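Possible sortase-like protein (Corynebacterium diphtheriae, PDB 5UUS) is a sortase-family, probably class E, membrane protein with likely hydrolase activity, consistent with cysteine transpeptidases that attach proteins to the cell surface. Local coordinates at residues A[26-31]-A[216-221]; A[74-79]-A[169-174]; A[143-148]-A[208-213]. All blocks are in the same frame, centred on the assembly; numbering follows the deposited sequence. Where two conformers were deposited one is given.

Contact 1: residues A[26-31]-A[216-221]; sequences RVNPRK and PKNGDN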
ATOM      1  N   ARG A  26      -0.057 -28.989 -15.087  1.00 44.41           N
ATOM      2  CA  ARG A  26       1.124 -28.511 -14.400  1.00 41.94           C
ATOM      3  C   ARG A  26       0.755 -27.222 -13.674  1.00 37.90           C
ATOM      4  O   ARG A  26       0.396 -26.223 -14.304  1.00 40.39           O
ATOM      5  CB  ARG A  26       2.277 -28.276 -15.388  1.00 40.82           C
ATOM      6  CG  ARG A  26       3.656 -28.115 -14.714  1.00 56.27           C
ATOM      7  CD  ARG A  26       4.218 -29.487 -14.304  1.00 71.29           C
ATOM      8  NE  ARG A  26       5.181 -29.403 -13.204  1.00 78.31           N
ATOM      9  CZ  ARG A  26       5.553 -30.442 -12.454  1.00 83.49           C
ATOM     10  NH1 ARG A  26       6.436 -30.282 -11.471  1.00 84.51           N
ATOM     11  NH2 ARG A  26       5.037 -31.645 -12.685  1.00 83.01           N
ATOM     12  N   VAL A  27       0.865 -27.249 -12.356  1.00 40.61           N
ATOM     13  CA  VAL A  27       0.441 -26.139 -11.514  1.00 36.15           C
ATOM     14  C   VAL A  27       1.597 -25.160 -11.286  1.00 40.00           C
ATOM     15  O   VAL A  27       2.732 -25.562 -11.228  1.00 47.58           O
ATOM     16  CB  VAL A  27      -0.099 -26.707 -10.163  1.00 44.55           C
ATOM     17  CG1 VAL A  27      -0.359 -25.617  -9.185  1.00 52.60           C
ATOM     18  CG2 VAL A  27      -1.361 -27.553 -10.440  1.00 42.79           C
ATOM     19  N   ASN A  28       1.287 -23.871 -11.183  1.00 38.85           N
ATOM     20  CA  ASN A  28       2.276 -22.809 -11.024  1.00 38.46           C
ATOM     21  C   ASN A  28       1.561 -21.644 -10.371  1.00 42.62           C
ATOM     22  O   ASN A  28       0.338 -21.525 -10.465  1.00 44.62           O
ATOM     23  CB  ASN A  28       2.862 -22.376 -12.376  1.00 34.06           C
ATOM     24  CG  ASN A  28       4.129 -21.571 -12.240  1.00 39.67           C
ATOM     25  OD1 ASN A  28       5.206 -22.142 -12.123  1.00 44.40           O
ATOM     26  ND2 ASN A  28       4.013 -20.220 -12.269  1.00 41.36           N
ATOM     27  N   PRO A  29       2.310 -20.796  -9.681  1.00 43.00           N
ATOM     28  CA  PRO A  29       1.703 -19.533  -9.243  1.00 47.47           C
ATOM     29  C   PRO A  29       1.212 -18.736 -10.463  1.00 39.94           C
ATOM     30  O   PRO A  29       2.016 -18.354 -11.305  1.00 39.84           O
ATOM     31  CB  PRO A  29       2.852 -18.822  -8.520  1.00 47.30           C
ATOM     32  CG  PRO A  29       3.709 -19.936  -8.005  1.00 46.84           C
ATOM     33  CD  PRO A  29       3.608 -21.063  -9.035  1.00 39.56           C
ATOM     34  N   ARG A  30      -0.101 -18.519 -10.555  1.00 36.76           N
ATOM     35  CA  ARG A  30      -0.746 -17.870 -11.711  1.00 40.68           C
ATOM     36  C   ARG A  30      -1.892 -17.006 -11.218  1.00 40.85           C
ATOM     37  O   ARG A  30      -2.473 -17.321 -10.194  1.00 42.18           O
ATOM     38  CB  ARG A  30      -1.299 -18.901 -12.681  1.00 35.71           C
ATOM     39  CG  ARG A  30      -0.236 -19.769 -13.331  1.00 33.60           C
ATOM     40  CD  ARG A  30      -0.889 -20.906 -14.144  1.00 35.11           C
ATOM     41  NE  ARG A  30       0.170 -21.708 -14.742  1.00 39.35           N
ATOM     42  CZ  ARG A  30       0.139 -23.027 -14.879  1.00 38.92           C
ATOM     43  NH1 ARG A  30      -0.939 -23.722 -14.501  1.00 35.54           N
ATOM     44  NH2 ARG A  30       1.198 -23.635 -15.409  1.00 38.08           N
ATOM     45  N   LYS A  31      -2.240 -15.942 -11.936  1.00 36.01           N
ATOM     46  CA  LYS A  31      -3.372 -15.137 -11.493  1.00 44.32           C
ATOM     47  C   LYS A  31      -4.027 -14.494 -12.695  1.00 44.95           C
ATOM     48  O   LYS A  31      -3.408 -14.373 -13.748  1.00 39.86           O
ATOM     49  CB  LYS A  31      -2.917 -14.069 -10.489  1.00 39.76           C
ATOM     50  CG  LYS A  31      -2.149 -12.937 -11.143  1.00 39.12           C
ATOM     51  CD  LYS A  31      -1.636 -11.943 -10.085  1.00 42.60           C
ATOM     52  CE  LYS A  31      -0.762 -10.899 -10.719  1.00 44.43           C
ATOM     53  NZ  LYS A  31       0.108 -10.177  -9.703  1.00 49.46           N
ATOM     54  N   PRO A 216       8.734 -12.336  -8.187  1.00 38.82           N
ATOM     55  CA  PRO A 216       7.780 -13.431  -8.412  1.00 40.89           C
ATOM     56  C   PRO A 216       7.927 -14.569  -7.407  1.00 37.31           C
ATOM     57  O   PRO A 216       9.008 -14.800  -6.897  1.00 41.19           O
ATOM     58  CB  PRO A 216       8.127 -13.913  -9.825  1.00 37.20           C
ATOM     59  CG  PRO A 216       9.628 -13.670  -9.915  1.00 37.14           C
ATOM     60  CD  PRO A 216       9.831 -12.344  -9.172  1.00 38.48           C
ATOM     61  N   LYS A 217       6.829 -15.263  -7.135  1.00 43.35           N
ATOM     62  CA  LYS A 217       6.857 -16.474  -6.341  1.00 47.43           C
ATOM     63  C   LYS A 217       7.481 -17.604  -7.167  1.00 60.21           C
ATOM     64  O   LYS A 217       7.960 -17.357  -8.263  1.00 48.79           O
ATOM     65  CB  LYS A 217       5.444 -16.872  -5.915  1.00 42.53           C
ATOM     66  CG  LYS A 217       4.758 -15.925  -4.957  1.00 39.54           C
ATOM     67  CD  LYS A 217       3.435 -16.479  -4.536  1.00 44.68           C
ATOM     68  CE  LYS A 217       2.986 -15.792  -3.256  1.00 44.45           C
ATOM     69  NZ  LYS A 217       1.634 -16.209  -2.850  1.00 47.39           N
ATOM     70  N   ASN A 218       7.387 -18.825  -6.627  1.00 73.20           N
ATOM     71  CA  ASN A 218       7.898 -20.098  -7.167  1.00 81.58           C
ATOM     72  C   ASN A 218       9.276 -20.337  -6.562  1.00 88.95           C
ATOM     73  O   ASN A 218      10.308 -19.968  -7.118  1.00 86.16           O
ATOM     74  CB  ASN A 218       7.943 -20.125  -8.698  1.00 86.30           C
ATOM     75  CG  ASN A 218       7.440 -21.435  -9.275  1.00 92.28           C
ATOM     76  OD1 ASN A 218       6.892 -22.271  -8.548  1.00 99.62           O
ATOM     77  ND2 ASN A 218       7.615 -21.621 -10.592  1.00 84.08           N
ATOM     78  N   GLY A 219       9.266 -20.955  -5.392  1.00 95.14           N
ATOM     79  CA  GLY A 219      10.411 -20.945  -4.511  1.00 97.42           C
ATOM     80  C   GLY A 219       9.895 -20.464  -3.171  1.00 97.92           C
ATOM     81  O   GLY A 219       8.921 -19.707  -3.114  1.00 97.91           O
ATOM     82  N   ASP A 220      10.546 -20.898  -2.097  1.00 97.64           N
ATOM     83  CA  ASP A 220      10.078 -20.629  -0.740  1.00 96.31           C
ATOM     84  C   ASP A 220      10.410 -19.210  -0.263  1.00 88.56           C
ATOM     85  O   ASP A 220      10.079 -18.850   0.863  1.00 87.81           O
ATOM     86  CB  ASP A 220      10.683 -21.656   0.226  1.00103.21           C
ATOM     87  CG  ASP A 220      10.908 -23.020  -0.433  1.00110.46           C
ATOM     88  OD1 ASP A 220      10.102 -23.395  -1.314  1.00111.87           O
ATOM     89  OD2 ASP A 220      11.892 -23.716  -0.077  1.00112.09           O
ATOM     90  N   ASN A 221      11.040 -18.418  -1.133  1.00 83.83           N
ATOM     91  CA  ASN A 221      11.540 -17.092  -0.764  0.54 82.50           C
ATOM     92  C   ASN A 221      10.437 -16.040  -0.569  1.00 77.42           C
ATOM     93  O   ASN A 221       9.949 -15.449  -1.519  1.00 83.41           O
ATOM     94  CB  ASN A 221      12.543 -16.587  -1.816  0.54 81.73           C
ATOM     95  CG  ASN A 221      13.889 -17.314  -1.756  0.54 85.12           C
ATOM     96  OD1 ASN A 221      14.311 -17.788  -0.699  0.54 88.33           O
ATOM     97  ND2 ASN A 221      14.568 -17.392  -2.896  0.54 81.54           N
TER
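Asn28 and Asn218 meet through their amides, which are turned almost square to each other, the two planes 85° apart. Asn28 OD1 lies 2.9 Å from Asn218 ND2. The Asn28 amide leans across to this partner because CG stands anti to the backbone N (chi1 -164°). Its other end is tied back into its own segment: Asn28 ND2 donates to Pro29 O at 2.9 Å, reaching that oxygen from above the carbonyl plane.

Pro29 fills in beside the amides. Its ring crosses the Asn218 side chain at about a right angle, with Pro29 CD 3.5 Å from Asn218 OD1, and Pro29 CG rests 4.1 Å from Lys217 CB. Only the base of the Lys217 side chain takes part; the extended remainder leads away to a salt bridge with Glu113 and a hydrogen bond to Thr114 O.

Further along 26-31, the chain folds onto itself. Arg30 grips Arg26 O end-on, NH1 at 2.8 Å and NH2 at 2.9 Å from that oxygen, and one guanidinium face lies over Asn28 N.

The contact lays the N-terminal tail against the loop leaving strand 204-216, at the surface and away from the predicted catalytic residues. All four touching residues also meet crystal neighbours, so lattice packing may help to set the details. The seam is small and mixed, polar at the amides and apolar where Pro29 meets Lys217 CB, with no salt bridge or clear hydrogen bond joining the segments.

Contact 2: residues A[74-79]-A[169-174]; sequences NDTQLP and STISAL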
ATOM      1  N   ASN A  74     -10.867   0.133  -7.623  1.00 46.84           N
ATOM      2  CA  ASN A  74     -10.846  -0.490  -8.950  1.00 49.40           C
ATOM      3  C   ASN A  74      -9.983   0.154 -10.030  1.00 52.19           C
ATOM      4  O   ASN A  74      -9.341  -0.531 -10.835  1.00 52.82           O
ATOM      5  CB  ASN A  74     -12.272  -0.554  -9.479  1.00 56.23           C
ATOM      6  CG  ASN A  74     -13.151  -1.405  -8.630  1.00 70.85           C
ATOM      7  OD1 ASN A  74     -13.888  -0.902  -7.783  1.00 81.96           O
ATOM      8  ND2 ASN A  74     -13.070  -2.715  -8.827  1.00 76.13           N
ATOM      9  N   ASP A  75      -9.985   1.470 -10.103  1.00 54.35           N
ATOM     10  CA  ASP A  75      -9.246   2.077 -11.209  1.00 62.78           C
ATOM     11  C   ASP A  75      -7.785   2.403 -10.859  1.00 48.42           C
ATOM     12  O   ASP A  75      -7.129   3.105 -11.598  1.00 57.87           O
ATOM     13  CB  ASP A  75      -9.981   3.327 -11.695  1.00 75.03           C
ATOM     14  CG  ASP A  75     -11.371   3.005 -12.243  1.00 91.11           C
ATOM     15  OD1 ASP A  75     -11.504   1.969 -12.944  1.00100.10           O
ATOM     16  OD2 ASP A  75     -12.327   3.770 -11.965  1.00 90.77           O
ATOM     17  N   THR A  76      -7.274   1.884  -9.746  1.00 40.01           N
ATOM     18  CA  THR A  76      -5.892   2.172  -9.377  1.00 36.58           C
ATOM     19  C   THR A  76      -4.971   0.996  -9.717  1.00 41.21           C
ATOM     20  O   THR A  76      -5.444  -0.056 -10.126  1.00 38.98           O
ATOM     21  CB  THR A  76      -5.777   2.509  -7.882  1.00 38.50           C
ATOM     22  OG1 THR A  76      -5.950   1.321  -7.095  1.00 40.87           O
ATOM     23  CG2 THR A  76      -6.851   3.549  -7.507  1.00 38.30           C
ATOM     24  N   GLN A  77      -3.665   1.171  -9.525  1.00 36.97           N
ATOM     25  CA  GLN A  77      -2.711   0.157  -9.936  1.00 43.07           C
ATOM     26  C   GLN A  77      -2.758  -1.001  -8.971  1.00 42.71           C
ATOM     27  O   GLN A  77      -3.403  -0.925  -7.931  1.00 36.75           O
ATOM     28  CB  GLN A  77      -1.294   0.741 -10.032  1.00 39.31           C
ATOM     29  CG  GLN A  77      -1.071   1.588 -11.299  1.00 35.31           C
ATOM     30  CD  GLN A  77      -1.874   2.912 -11.323  1.00 40.09           C
ATOM     31  OE1 GLN A  77      -1.756   3.763 -10.433  1.00 38.55           O
ATOM     32  NE2 GLN A  77      -2.679   3.086 -12.363  1.00 40.95           N
ATOM     33  N   LEU A  78      -2.089  -2.083  -9.341  1.00 39.30           N
ATOM     34  CA  LEU A  78      -2.103  -3.323  -8.592  1.00 39.96           C
ATOM     35  C   LEU A  78      -0.721  -3.491  -7.945  1.00 39.88           C
ATOM     36  O   LEU A  78       0.179  -2.706  -8.218  1.00 41.78           O
ATOM     37  CB  LEU A  78      -2.473  -4.492  -9.531  1.00 37.58           C
ATOM     38  CG  LEU A  78      -3.933  -4.473 -10.010  1.00 42.76           C
ATOM     39  CD1 LEU A  78      -4.168  -5.487 -11.190  1.00 40.25           C
ATOM     40  CD2 LEU A  78      -4.854  -4.788  -8.844  1.00 49.54           C
ATOM     41  N   PRO A  79      -0.546  -4.491  -7.072  1.00 36.53           N
ATOM     42  CA  PRO A  79       0.702  -4.538  -6.301  1.00 43.27           C
ATOM     43  C   PRO A  79       1.961  -4.654  -7.150  1.00 45.42           C
ATOM     44  O   PRO A  79       1.975  -5.461  -8.074  1.00 39.53           O
ATOM     45  CB  PRO A  79       0.516  -5.794  -5.433  1.00 43.33           C
ATOM     46  CG  PRO A  79      -0.952  -5.884  -5.242  1.00 41.19           C
ATOM     47  CD  PRO A  79      -1.534  -5.453  -6.563  1.00 38.54           C
ATOM     48  N   SER A 169      -7.629  12.711  -5.457  1.00 41.89           N
ATOM     49  CA  SER A 169      -6.268  12.626  -5.999  1.00 38.21           C
ATOM     50  C   SER A 169      -5.333  11.880  -5.054  1.00 36.83           C
ATOM     51  O   SER A 169      -4.212  11.564  -5.427  1.00 38.85           O
ATOM     52  CB  SER A 169      -5.691  14.020  -6.309  1.00 41.41           C
ATOM     53  OG  SER A 169      -5.564  14.811  -5.141  1.00 41.64           O
ATOM     54  N   THR A 170      -5.769  11.601  -3.827  1.00 34.91           N
ATOM     55  CA  THR A 170      -4.974  10.738  -2.952  1.00 35.34           C
ATOM     56  C   THR A 170      -4.706   9.355  -3.547  1.00 33.19           C
ATOM     57  O   THR A 170      -3.722   8.716  -3.178  1.00 34.61           O
ATOM     58  CB  THR A 170      -5.627  10.525  -1.570  1.00 32.92           C
ATOM     59  OG1 THR A 170      -6.963  10.047  -1.727  1.00 39.58           O
ATOM     60  CG2 THR A 170      -5.635  11.874  -0.765  1.00 35.04           C
ATOM     61  N   ILE A 171      -5.582   8.892  -4.439  1.00 40.32           N
ATOM     62  CA  ILE A 171      -5.400   7.567  -5.059  1.00 39.76           C
ATOM     63  C   ILE A 171      -4.921   7.661  -6.529  1.00 42.39           C
ATOM     64  O   ILE A 171      -4.830   6.640  -7.217  1.00 37.19           O
ATOM     65  CB  ILE A 171      -6.713   6.713  -4.991  1.00 32.09           C
ATOM     66  CG1 ILE A 171      -7.807   7.297  -5.879  1.00 43.73           C
ATOM     67  CG2 ILE A 171      -7.258   6.619  -3.546  1.00 33.59           C
ATOM     68  CD1 ILE A 171      -9.071   6.430  -5.933  1.00 46.18           C
ATOM     69  N   SER A 172      -4.574   8.867  -6.987  1.00 40.93           N
ATOM     70  CA  SER A 172      -4.002   9.057  -8.333  1.00 42.99           C
ATOM     71  C   SER A 172      -2.631   8.422  -8.473  1.00 40.77           C
ATOM     72  O   SER A 172      -1.903   8.299  -7.483  1.00 34.49           O
ATOM     73  CB  SER A 172      -3.894  10.544  -8.669  1.00 45.71           C
ATOM     74  OG  SER A 172      -5.181  11.070  -8.918  1.00 48.08           O
ATOM     75  N   ALA A 173      -2.283   8.033  -9.705  1.00 42.10           N
ATOM     76  CA  ALA A 173      -1.039   7.294  -9.983  1.00 38.73           C
ATOM     77  C   ALA A 173       0.164   7.985  -9.336  1.00 39.05           C
ATOM     78  O   ALA A 173       1.002   7.358  -8.715  1.00 41.55           O
ATOM     79  CB  ALA A 173      -0.839   7.164 -11.481  1.00 37.45           C
ATOM     80  N   LEU A 174       0.209   9.308  -9.470  1.00 40.36           N
ATOM     81  CA  LEU A 174       1.135  10.125  -8.712  1.00 36.07           C
ATOM     82  C   LEU A 174       0.295  10.858  -7.663  1.00 39.52           C
ATOM     83  O   LEU A 174      -0.486  11.752  -8.020  1.00 38.88           O
ATOM     84  CB  LEU A 174       1.875  11.104  -9.626  1.00 41.83           C
ATOM     85  CG  LEU A 174       2.833  12.072  -8.927  1.00 46.50           C
ATOM     86  CD1 LEU A 174       3.956  11.282  -8.264  1.00 46.99           C
ATOM     87  CD2 LEU A 174       3.393  13.094  -9.919  1.00 47.64           C
TER
HETATM   88  O   HOH W   1      -4.015   5.074  -9.537  1.00 40.15           O
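Thr76 CG2 is the hydrophobic point of this contact, set against Ile171: the methyl lies 3.7 Å from Ile171 O and 4.0 Å from Ile171 CD1. The two side chains cross at about a right angle, and the Thr76 methyl touches the isoleucine along CB, CG1 and CD1. Beside this pair, Gln77 brings its carbonyl oxygen over Ala173, with Gln77 OE1 3.6 Å from Ala173 CA and nearly as close to its methyl. A bend at chi2 (68°) turns the glutamine amide that way.

No direct hydrogen bond joins the segments; a water does the work instead. It donates to Gln77 OE1 at 2.8 Å and to Ile171 O at 2.9 Å, so two carbonyl oxygens that could not bond each other share one bridging donor.

The next shell fixes both partners. Gln77 OE1 also accepts from Asn84 N, while Asn84 ND2 bonds to Ser172 O, so a single asparagine holds both sides of the contact. Thr76 OG1 is turned to Tyr73 O, leaving the methyl to face Ile171. Within 169-174, Ser172 N bonds to Ser169 O at 3.1 Å as the 3-10 segment ends.

In the sortase fold the contact pairs the loop between strands 71-72 and 83-88 with the long connection from strand 160-163 to strand 188-193. Strand 83-88 adjoins both: it supplies Asn84, and its Ala86 packs against Ile171.

Contact 3: residues A[143-148]-A[208-213]; sequences PEQAER and HAMLTE. With EDO (1,2-ethanediol), chain G.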
ATOM      1  N   PRO A 143      19.217   5.731  -2.500  1.00 49.40           N
ATOM      2  CA  PRO A 143      19.613   7.142  -2.465  1.00 54.91           C
ATOM      3  C   PRO A 143      18.841   7.920  -3.511  1.00 52.19           C
ATOM      4  O   PRO A 143      18.446   9.050  -3.260  1.00 47.41           O
ATOM      5  CB  PRO A 143      21.122   7.113  -2.763  1.00 54.13           C
ATOM      6  CG  PRO A 143      21.447   5.681  -3.133  1.00 56.26           C
ATOM      7  CD  PRO A 143      20.372   4.819  -2.570  1.00 52.02           C
ATOM      8  N   GLU A 144      18.580   7.288  -4.649  1.00 49.94           N
ATOM      9  CA  GLU A 144      17.770   7.894  -5.701  1.00 52.46           C
ATOM     10  C   GLU A 144      16.314   8.139  -5.263  1.00 48.98           C
ATOM     11  O   GLU A 144      15.766   9.221  -5.477  1.00 48.85           O
ATOM     12  CB  GLU A 144      17.806   7.017  -6.957  1.00 50.49           C
ATOM     13  CG  GLU A 144      19.213   6.884  -7.576  1.00 60.96           C
ATOM     14  CD  GLU A 144      20.160   5.921  -6.820  1.00 68.81           C
ATOM     15  OE1 GLU A 144      19.702   5.105  -5.983  1.00 61.22           O
ATOM     16  OE2 GLU A 144      21.383   5.991  -7.068  1.00 77.05           O
ATOM     17  N   GLN A 145      15.676   7.139  -4.657  1.00 43.60           N
ATOM     18  CA  GLN A 145      14.349   7.371  -4.085  1.00 38.45           C
ATOM     19  C   GLN A 145      14.359   8.487  -3.031  1.00 40.91           C
ATOM     20  O   GLN A 145      13.470   9.330  -3.009  1.00 43.35           O
ATOM     21  CB  GLN A 145      13.799   6.087  -3.472  1.00 38.79           C
ATOM     22  CG  GLN A 145      13.348   5.068  -4.522  1.00 37.76           C
ATOM     23  CD  GLN A 145      12.891   3.781  -3.871  1.00 43.85           C
ATOM     24  OE1 GLN A 145      13.521   3.304  -2.935  1.00 40.80           O
ATOM     25  NE2 GLN A 145      11.799   3.208  -4.374  1.00 42.89           N
ATOM     26  N   ALA A 146      15.366   8.489  -2.163  1.00 44.45           N
ATOM     27  CA  ALA A 146      15.440   9.516  -1.127  1.00 44.42           C
ATOM     28  C   ALA A 146      15.479  10.912  -1.736  1.00 47.24           C
ATOM     29  O   ALA A 146      14.875  11.854  -1.186  1.00 49.87           O
ATOM     30  CB  ALA A 146      16.643   9.290  -0.242  1.00 40.26           C
ATOM     31  N   GLU A 147      16.180  11.062  -2.861  1.00 46.43           N
ATOM     32  CA  GLU A 147      16.257  12.373  -3.507  1.00 45.86           C
ATOM     33  C   GLU A 147      14.925  12.762  -4.088  1.00 48.55           C
ATOM     34  O   GLU A 147      14.498  13.904  -3.920  1.00 51.11           O
ATOM     35  CB  GLU A 147      17.320  12.411  -4.597  1.00 50.32           C
ATOM     36  CG  GLU A 147      18.724  12.367  -4.038  1.00 70.70           C
ATOM     37  CD  GLU A 147      19.793  12.487  -5.115  1.00 89.68           C
ATOM     38  OE1 GLU A 147      19.503  13.082  -6.181  1.00 98.01           O
ATOM     39  OE2 GLU A 147      20.920  11.983  -4.893  1.00 90.52           O
ATOM     40  N   ARG A 148      14.269  11.823  -4.767  1.00 41.06           N
ATOM     41  CA  ARG A 148      12.927  12.077  -5.301  1.00 45.68           C
ATOM     42  C   ARG A 148      11.908  12.429  -4.207  1.00 41.16           C
ATOM     43  O   ARG A 148      11.065  13.297  -4.389  1.00 40.96           O
ATOM     44  CB  ARG A 148      12.426  10.862  -6.079  1.00 39.17           C
ATOM     45  CG  ARG A 148      13.335  10.413  -7.193  1.00 45.68           C
ATOM     46  CD  ARG A 148      12.605   9.359  -8.030  1.00 46.29           C
ATOM     47  NE  ARG A 148      11.624  10.006  -8.901  1.00 44.60           N
ATOM     48  CZ  ARG A 148      10.775   9.371  -9.705  1.00 48.14           C
ATOM     49  NH1 ARG A 148       9.967  10.072 -10.476  1.00 48.42           N
ATOM     50  NH2 ARG A 148      10.726   8.044  -9.737  1.00 45.69           N
ATOM     51  N   HIS A 208       0.752   6.776   2.853  1.00 36.55           N
ATOM     52  CA  HIS A 208       1.465   6.431   1.615  1.00 37.31           C
ATOM     53  C   HIS A 208       2.749   5.688   1.956  1.00 42.71           C
ATOM     54  O   HIS A 208       3.505   6.081   2.861  1.00 41.17           O
ATOM     55  CB  HIS A 208       1.816   7.683   0.782  1.00 38.20           C
ATOM     56  CG  HIS A 208       0.639   8.376   0.175  1.00 38.88           C
ATOM     57  ND1 HIS A 208      -0.273   7.731  -0.647  1.00 36.38           N
ATOM     58  CD2 HIS A 208       0.226   9.668   0.245  1.00 35.83           C
ATOM     59  CE1 HIS A 208      -1.190   8.593  -1.050  1.00 37.38           C
ATOM     60  NE2 HIS A 208      -0.911   9.777  -0.516  1.00 36.22           N
ATOM     61  N   ALA A 209       2.989   4.610   1.231  1.00 38.94           N
ATOM     62  CA  ALA A 209       4.218   3.850   1.349  1.00 33.91           C
ATOM     63  C   ALA A 209       4.780   3.654  -0.078  1.00 37.18           C
ATOM     64  O   ALA A 209       4.024   3.565  -1.050  1.00 39.26           O
ATOM     65  CB  ALA A 209       3.941   2.491   2.036  1.00 33.67           C
ATOM     66  N   MET A 210       6.094   3.580  -0.191  1.00 36.80           N
ATOM     67  CA  MET A 210       6.758   3.475  -1.476  1.00 36.30           C
ATOM     68  C   MET A 210       7.393   2.090  -1.639  1.00 37.16           C
ATOM     69  O   MET A 210       7.981   1.532  -0.695  1.00 37.94           O
ATOM     70  CB  MET A 210       7.814   4.582  -1.628  1.00 39.42           C
ATOM     71  CG  MET A 210       8.613   4.492  -2.932  1.00 38.14           C
ATOM     72  SD  MET A 210       9.703   5.898  -3.230  1.00 41.90           S
ATOM     73  CE  MET A 210       8.475   7.211  -3.485  1.00 36.22           C
ATOM     74  N   LEU A 211       7.300   1.567  -2.861  1.00 37.24           N
ATOM     75  CA  LEU A 211       7.742   0.209  -3.204  1.00 37.33           C
ATOM     76  C   LEU A 211       9.260   0.088  -3.231  1.00 41.86           C
ATOM     77  O   LEU A 211       9.937   0.869  -3.919  1.00 34.96           O
ATOM     78  CB  LEU A 211       7.166  -0.196  -4.568  1.00 38.37           C
ATOM     79  CG  LEU A 211       7.486  -1.586  -5.140  1.00 37.77           C
ATOM     80  CD1 LEU A 211       6.696  -2.647  -4.379  1.00 38.52           C
ATOM     81  CD2 LEU A 211       7.082  -1.611  -6.617  1.00 34.25           C
ATOM     82  N   THR A 212       9.783  -0.907  -2.508  1.00 36.54           N
ATOM     83  CA  THR A 212      11.231  -1.121  -2.396  1.00 40.13           C
ATOM     84  C   THR A 212      11.632  -2.522  -2.869  1.00 39.34           C
ATOM     85  O   THR A 212      12.782  -2.748  -3.228  1.00 42.21           O
ATOM     86  CB  THR A 212      11.740  -0.935  -0.933  1.00 43.15           C
ATOM     87  OG1 THR A 212      11.118  -1.908  -0.084  1.00 44.11           O
ATOM     88  CG2 THR A 212      11.403   0.477  -0.396  1.00 39.64           C
ATOM     89  N   GLU A 213      10.690  -3.459  -2.830  1.00 39.63           N
ATOM     90  CA  GLU A 213      10.908  -4.810  -3.375  1.00 42.81           C
ATOM     91  C   GLU A 213       9.697  -5.310  -4.138  1.00 41.54           C
ATOM     92  O   GLU A 213       8.560  -5.081  -3.718  1.00 39.72           O
ATOM     93  CB  GLU A 213      11.196  -5.823  -2.278  1.00 46.62           C
ATOM     94  CG  GLU A 213      12.463  -5.679  -1.508  1.00 60.59           C
ATOM     95  CD  GLU A 213      12.577  -6.790  -0.459  1.00 69.55           C
ATOM     96  OE1 GLU A 213      12.743  -7.979  -0.845  1.00 60.61           O
ATOM     97  OE2 GLU A 213      12.465  -6.475   0.748  1.00 78.72           O
TER
HETATM   98  C1  EDO G 505      12.433  13.633 -11.897  1.00 77.08           C
HETATM   99  O1  EDO G 505      12.817  15.020 -11.859  1.00 76.57           O
HETATM  100  C2  EDO G 505      12.910  12.885 -10.644  1.00 68.13           C
HETATM  101  O2  EDO G 505      11.976  13.013  -9.554  1.00 59.31           O
HETATM  102  O   HOH W   2      13.952   0.364  -3.171  1.00 58.43           O
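Helix 143-148 runs nearly antiparallel to strand 208-213, their axes 165° apart in direction and 11.0 Å apart at closest approach. This is helix-on-strand packing in the sortase beta-barrel fold, with Gln145 reaching from the helix to the long strand 204-216. The glutamine is extended beyond CG, which carries its amide to the strand backbone.

Gln145 NE2 donates to Leu211 O at 3.0 Å with an N-H...O angle of 148°. The acceptor lies in the glutamine amide plane, whereas the donor is tilted 24° from the carbonyl plane of Leu211. The same nitrogen also bonds to Glu187 OE1, so both a strand carbonyl and a carboxylate hold the amide. A water donates to Gln145 OE1 at 3.0 Å and, weakly, to Thr212 O.

Met210 slides past Gln145 in the opposite direction. Its sulfur lies along the glutamine chain, with Met210 SD 3.6 Å from Gln145 NE2 and 3.9 Å from Gln145 CD, and Phe141 and Ile189 also pack against this methionine. The strand bulges within the contact's own segment: Thr212 and Glu213 both face Val120 of strand 117-123, a classic beta bulge.

One turn along the helix, Arg148 makes salt bridges to Glu187 and Asp153, so Glu187 serves both Arg148 and Gln145. At the guanidinium edge Arg148 NE donates to O2 of a 1,2-ethanediol, probably from the crystallisation liquor, at 3.1 Å.

From the N terminus, the tail at 26-31 comes first and meets its partner, 216-221, only after strand 204-216, so contact 1 closes a loop around nearly the whole modelled domain. Both other contacts nest inside it. Residues 74-79 come next, then helix segment 143-148, then 169-174 and 208-213, ahead of 216-221; contacts 2 and 3 therefore cross. They touch where Thr170 O lies 3.3 Å from His208 CE1, their centres about 17 Å apart. Contact 3 ties a helix to strand 204-216, contact 2 joins two loops near strand 83-88, and contact 1 lays the tail against the loop that follows directly from the strand of contact 3.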